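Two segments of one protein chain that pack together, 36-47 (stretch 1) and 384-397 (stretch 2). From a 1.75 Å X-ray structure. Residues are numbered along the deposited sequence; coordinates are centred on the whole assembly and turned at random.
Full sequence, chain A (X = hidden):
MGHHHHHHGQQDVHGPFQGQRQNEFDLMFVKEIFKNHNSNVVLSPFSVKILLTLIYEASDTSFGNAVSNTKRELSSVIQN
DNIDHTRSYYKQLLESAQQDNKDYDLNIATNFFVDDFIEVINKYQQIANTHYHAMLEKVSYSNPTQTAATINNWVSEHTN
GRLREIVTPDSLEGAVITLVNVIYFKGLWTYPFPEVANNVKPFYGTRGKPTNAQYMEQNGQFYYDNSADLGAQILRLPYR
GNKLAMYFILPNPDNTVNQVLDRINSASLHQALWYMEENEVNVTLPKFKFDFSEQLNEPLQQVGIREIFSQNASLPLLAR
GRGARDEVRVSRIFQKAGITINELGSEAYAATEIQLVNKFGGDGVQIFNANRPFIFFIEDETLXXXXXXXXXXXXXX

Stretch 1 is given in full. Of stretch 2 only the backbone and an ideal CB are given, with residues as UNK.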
# COMPACT_ATOMS: atom_id res chain seq x y z
N ASN A 36 -11.71 -10.28 -1.97
CA ASN A 36 -12.19 -10.36 -3.35
C ASN A 36 -11.13 -10.81 -4.37
O ASN A 36 -11.40 -10.83 -5.58
CB ASN A 36 -12.77 -8.99 -3.76
CG ASN A 36 -14.18 -8.79 -3.23
OD1 ASN A 36 -15.15 -9.14 -3.90
ND2 ASN A 36 -14.29 -8.26 -2.02
N HIS A 37 -9.93 -11.15 -3.92
CA HIS A 37 -8.90 -11.63 -4.83
C HIS A 37 -8.27 -12.90 -4.29
O HIS A 37 -7.77 -12.90 -3.17
CB HIS A 37 -7.81 -10.57 -5.04
CG HIS A 37 -8.27 -9.40 -5.86
ND1 HIS A 37 -9.01 -8.36 -5.33
CD2 HIS A 37 -8.12 -9.12 -7.18
CE1 HIS A 37 -9.29 -7.49 -6.28
NE2 HIS A 37 -8.77 -7.94 -7.42
N ASN A 38 -8.29 -13.98 -5.07
CA ASN A 38 -7.72 -15.26 -4.66
C ASN A 38 -6.31 -15.45 -5.22
O ASN A 38 -5.98 -16.51 -5.74
CB ASN A 38 -8.59 -16.42 -5.17
CG ASN A 38 -9.99 -16.42 -4.58
OD1 ASN A 38 -10.19 -16.03 -3.43
ND2 ASN A 38 -10.96 -16.86 -5.37
N SER A 39 -5.50 -14.42 -5.10
CA SER A 39 -4.21 -14.35 -5.76
C SER A 39 -3.34 -13.59 -4.82
O SER A 39 -3.86 -13.09 -3.83
CB SER A 39 -4.34 -13.55 -7.06
OG SER A 39 -4.90 -12.25 -6.80
N ASN A 40 -2.04 -13.45 -5.10
CA ASN A 40 -1.22 -12.50 -4.34
C ASN A 40 -1.81 -11.12 -4.50
O ASN A 40 -2.36 -10.79 -5.54
CB ASN A 40 0.23 -12.50 -4.82
CG ASN A 40 0.88 -13.85 -4.75
OD1 ASN A 40 0.46 -14.70 -3.96
ND2 ASN A 40 1.93 -14.05 -5.53
N VAL A 41 -1.70 -10.29 -3.46
CA VAL A 41 -2.19 -8.92 -3.52
C VAL A 41 -1.12 -8.05 -2.90
O VAL A 41 -0.51 -8.46 -1.92
CB VAL A 41 -3.49 -8.74 -2.72
CG1 VAL A 41 -3.90 -7.23 -2.67
CG2 VAL A 41 -4.64 -9.55 -3.31
N VAL A 42 -0.91 -6.84 -3.44
CA VAL A 42 -0.12 -5.84 -2.71
C VAL A 42 -0.72 -4.46 -3.05
O VAL A 42 -1.09 -4.19 -4.21
CB VAL A 42 1.39 -5.92 -3.05
CG1 VAL A 42 1.64 -5.61 -4.52
CG2 VAL A 42 2.22 -5.00 -2.16
N LEU A 43 -0.91 -3.64 -2.03
CA LEU A 43 -1.39 -2.28 -2.28
C LEU A 43 -0.78 -1.32 -1.25
O LEU A 43 -0.03 -1.73 -0.35
CB LEU A 43 -2.92 -2.26 -2.21
CG LEU A 43 -3.48 -2.50 -0.80
CD1 LEU A 43 -4.74 -1.61 -0.57
CD2 LEU A 43 -3.80 -3.96 -0.53
N SER A 44 -1.08 -0.03 -1.39
CA SER A 44 -0.58 0.94 -0.41
C SER A 44 -1.76 1.64 0.25
O SER A 44 -2.32 2.57 -0.32
CB SER A 44 0.35 1.96 -1.07
OG SER A 44 0.70 2.99 -0.13
N PRO A 45 -2.17 1.17 1.44
CA PRO A 45 -3.37 1.75 2.05
C PRO A 45 -3.15 3.20 2.38
O PRO A 45 -4.05 4.02 2.17
CB PRO A 45 -3.58 0.92 3.33
CG PRO A 45 -2.78 -0.39 3.08
CD PRO A 45 -1.64 -0.00 2.18
N PHE A 46 -1.97 3.55 2.87
CA PHE A 46 -1.72 4.97 3.17
C PHE A 46 -1.91 5.82 1.88
O PHE A 46 -2.50 6.90 1.92
CB PHE A 46 -0.30 5.15 3.70
CG PHE A 46 0.11 6.59 3.79
CD1 PHE A 46 -0.48 7.41 4.74
CD2 PHE A 46 1.06 7.13 2.93
CE1 PHE A 46 -0.12 8.76 4.84
CE2 PHE A 46 1.44 8.49 3.04
CZ PHE A 46 0.83 9.28 3.99
N SER A 47 -1.44 5.32 0.74
CA SER A 47 -1.57 6.10 -0.51
C SER A 47 -3.02 6.26 -0.88
O SER A 47 -3.40 7.27 -1.45
CB SER A 47 -0.80 5.41 -1.65
OG SER A 47 0.60 5.51 -1.40
N UNK A 384 3.85 5.04 12.29
CA UNK A 384 2.80 4.04 12.21
C UNK A 384 2.20 3.81 10.82
O UNK A 384 1.29 3.01 10.66
CB UNK A 384 1.68 4.44 13.17
N UNK A 385 2.73 4.51 9.82
CA UNK A 385 2.13 4.54 8.50
C UNK A 385 2.16 3.17 7.83
O UNK A 385 3.22 2.54 7.77
CB UNK A 385 2.85 5.57 7.62
N UNK A 386 1.01 2.73 7.31
CA UNK A 386 0.93 1.44 6.62
C UNK A 386 1.17 1.65 5.12
O UNK A 386 0.24 1.89 4.35
CB UNK A 386 -0.43 0.78 6.86
N UNK A 387 2.45 1.61 4.72
CA UNK A 387 2.86 2.00 3.39
C UNK A 387 2.57 0.93 2.34
O UNK A 387 2.22 1.24 1.20
CB UNK A 387 4.35 2.33 3.39
N UNK A 388 2.76 -0.34 2.72
CA UNK A 388 2.39 -1.49 1.85
C UNK A 388 1.58 -2.46 2.68
O UNK A 388 1.85 -2.61 3.88
CB UNK A 388 3.62 -2.18 1.26
N UNK A 389 0.63 -3.14 2.05
CA UNK A 389 -0.07 -4.27 2.70
C UNK A 389 -0.32 -5.31 1.63
O UNK A 389 -0.59 -4.96 0.48
CB UNK A 389 -1.38 -3.84 3.36
N UNK A 390 -0.24 -6.59 1.96
CA UNK A 390 -0.47 -7.57 0.90
C UNK A 390 -0.63 -8.95 1.49
O UNK A 390 -0.54 -9.15 2.72
CB UNK A 390 0.68 -7.56 -0.11
N UNK A 391 -0.87 -9.92 0.61
CA UNK A 391 -0.87 -11.29 1.06
C UNK A 391 -0.27 -12.15 -0.01
O UNK A 391 -0.25 -11.79 -1.19
CB UNK A 391 -2.28 -11.76 1.42
N UNK A 392 0.26 -13.29 0.42
CA UNK A 392 0.85 -14.25 -0.50
C UNK A 392 -0.06 -15.47 -0.50
O UNK A 392 -0.26 -16.08 0.53
CB UNK A 392 2.28 -14.61 -0.11
N UNK A 393 -0.63 -15.79 -1.66
CA UNK A 393 -1.38 -17.03 -1.83
C UNK A 393 -0.58 -18.08 -2.63
O UNK A 393 -0.81 -19.29 -2.51
CB UNK A 393 -2.71 -16.74 -2.53
N UNK A 394 0.39 -17.61 -3.42
CA UNK A 394 1.17 -18.50 -4.30
C UNK A 394 2.44 -17.76 -4.70
O UNK A 394 2.44 -17.01 -5.70
CB UNK A 394 0.37 -18.92 -5.53
N UNK A 395 3.50 -17.89 -3.89
CA UNK A 395 4.66 -17.04 -4.12
C UNK A 395 5.44 -17.46 -5.35
O UNK A 395 5.88 -18.60 -5.45
CB UNK A 395 5.58 -17.06 -2.90
N UNK A 396 5.59 -16.52 -6.27
CA UNK A 396 6.35 -16.77 -7.48
C UNK A 396 7.48 -15.78 -7.49
O UNK A 396 7.28 -14.59 -7.23
CB UNK A 396 5.49 -16.66 -8.74
N UNK A 397 8.68 -16.27 -7.76
CA UNK A 397 9.85 -15.41 -7.88
C UNK A 397 10.44 -15.63 -9.28
O UNK A 397 10.15 -14.85 -10.18
OXT UNK A 397 11.17 -16.58 -9.58
CB UNK A 397 10.88 -15.71 -6.78

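The strand around 386-392 runs antiparallel to strand 41-43 (178° between strand directions, closest axis approach 4.5 Å).

Position 384 has phi/psi of 92/2, and its ideal CB has nothing of stretch 1 within 5.5 Å. Positive phi by itself favours glycine; the residue is G384.

At 385 CA-to-CB points toward stretch 1, with the ideal CB 4.8 Å from F46 CD1. A small or branched side chain with a methyl to lay on the ring would suit: valine, threonine, isoleucine. It is T385, whose CG2 sits 3.6 Å from the F46 ring centroid, 24° off the normal, a CH-pi contact over one face.

Position 386 points sideways, its ideal CB 4.6 Å from P45 CG. Its backbone O accepts from F46 N at 3.1 Å, which any residue could do. Next to a proline ring, a flexible apolar chain fits well. M386 extends all-trans, and its SD lies 4.0 Å from P45 CG.

The CB at 387 points away, so only a longer side chain could return to F46. L387 does so: its CD2 reaches 3.9 Å from F46 CD2. Its backbone O accepts from S44 OG at 2.7 Å.

At 388 CA-to-CB is directed away overall, yet the ideal CB lies 4.6 Å from V42 CG2, favouring an apolar group, aliphatic or aromatic. F388 presents its ring edge to V42, CD1 to CG2 at 3.8 Å.

Position 389 pairs with L43 through two hydrogen bonds, the N of 389 to L43 O and L43 N to the O of 389, both 2.9 Å. Its ideal CB is already 3.7 Å from P45 CG, so a small side chain makes the contact without further reach. A389 does this with its methyl alone.

Position 390 is the most restrictive. The non-hydrogen-bonded pair with V42 brings the CA atoms to 4.0 Å, and an ideal CB would stand 2.3 Å from V41 O, a clash, and 3.2 Å from V42 CA. Only the absence of a side chain fits: G390.

Position 391 pairs with V41 (the N of 391 to V41 O 2.9 Å; V41 N to the O of 391 3.1 Å), its CB on the same sheet face as that of V41. Farther along, H37 O offers an acceptor, suiting a long donor such as lysine or perhaps arginine. K391 spans the gap, NZ donating to H37 O at 2.8 Å while CE passes 3.9 Å from V41 CG2.

At 392 CB points away, and the nearest atom of stretch 1 to the ideal CB is N40 OD1 at 4.3 Å, so stretch 1 leaves the choice wide. I392 brings CG2 to 4.1 Å from N40 OD1.

Position 393 points toward stretch 1, its ideal CB 3.9 Å from S39 C, and leaves choice open among polar chains. E393 forms a salt bridge with K391, OE2 to NZ 3.0 Å. Its backbone N donates to N40 OD1 at 2.8 Å.

Position 394 is sideways and permissive. N394 contributes through its backbone: N to N40 OD1 and O from N40 ND2, both 3.0 Å.

At 395 CA-to-CB points away and at 396 sideways, the ideal CB lying 5.4 and 5.5 Å from N40 ND2; at 397, the C-terminus, it has nothing of stretch 1 within 5.5 Å. Many residues would suit all three; they are P395, V396 and F397.

Stretch 2 384-397: GTMLFAGKIENPVF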
# COMPACT_ATOMS: atom_id res chain seq x y z
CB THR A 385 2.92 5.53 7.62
OG1 THR A 385 3.24 6.71 8.38
CG2 THR A 385 2.10 5.93 6.34
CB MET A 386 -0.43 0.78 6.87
CG MET A 386 -0.43 -0.77 6.73
SD MET A 386 -2.10 -1.47 6.85
CE MET A 386 -1.68 -3.20 7.11
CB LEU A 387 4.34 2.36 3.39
CG LEU A 387 4.64 3.60 4.25
CD1 LEU A 387 6.14 3.67 4.51
CD2 LEU A 387 4.13 4.83 3.47
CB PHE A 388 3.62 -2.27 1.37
CG PHE A 388 4.40 -1.58 0.28
CD1 PHE A 388 4.30 -2.02 -1.05
CD2 PHE A 388 5.28 -0.54 0.58
CE1 PHE A 388 5.05 -1.42 -2.05
CE2 PHE A 388 6.02 0.07 -0.43
CZ PHE A 388 5.90 -0.36 -1.74
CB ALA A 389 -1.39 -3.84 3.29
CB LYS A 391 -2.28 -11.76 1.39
CG LYS A 391 -3.22 -11.67 0.21
CD LYS A 391 -4.51 -12.42 0.47
CE LYS A 391 -5.38 -12.39 -0.79
NZ LYS A 391 -6.57 -13.27 -0.68
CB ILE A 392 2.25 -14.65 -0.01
CG1 ILE A 392 3.18 -13.44 -0.09
CG2 ILE A 392 2.83 -15.83 -0.81
CD1 ILE A 392 3.28 -12.82 -1.51
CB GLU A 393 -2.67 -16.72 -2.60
CG GLU A 393 -3.67 -15.85 -1.87
CD GLU A 393 -4.48 -16.60 -0.84
OE1 GLU A 393 -4.18 -17.80 -0.56
OE2 GLU A 393 -5.43 -15.99 -0.31
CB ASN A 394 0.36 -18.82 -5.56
CG ASN A 394 1.13 -19.72 -6.57
OD1 ASN A 394 2.24 -20.17 -6.32
ND2 ASN A 394 0.51 -19.96 -7.72
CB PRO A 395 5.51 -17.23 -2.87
CG PRO A 395 5.14 -18.63 -2.37
CD PRO A 395 3.66 -18.77 -2.72
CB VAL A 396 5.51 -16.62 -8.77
CG1 VAL A 396 6.41 -16.69 -9.99
CG2 VAL A 396 4.42 -17.70 -8.84
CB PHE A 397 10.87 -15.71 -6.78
CG PHE A 397 12.03 -14.74 -6.74
CD1 PHE A 397 11.89 -13.51 -6.10
CD2 PHE A 397 13.26 -15.08 -7.29
CE1 PHE A 397 12.95 -12.62 -6.05
CE2 PHE A 397 14.32 -14.19 -7.25
CZ PHE A 397 14.16 -12.95 -6.63
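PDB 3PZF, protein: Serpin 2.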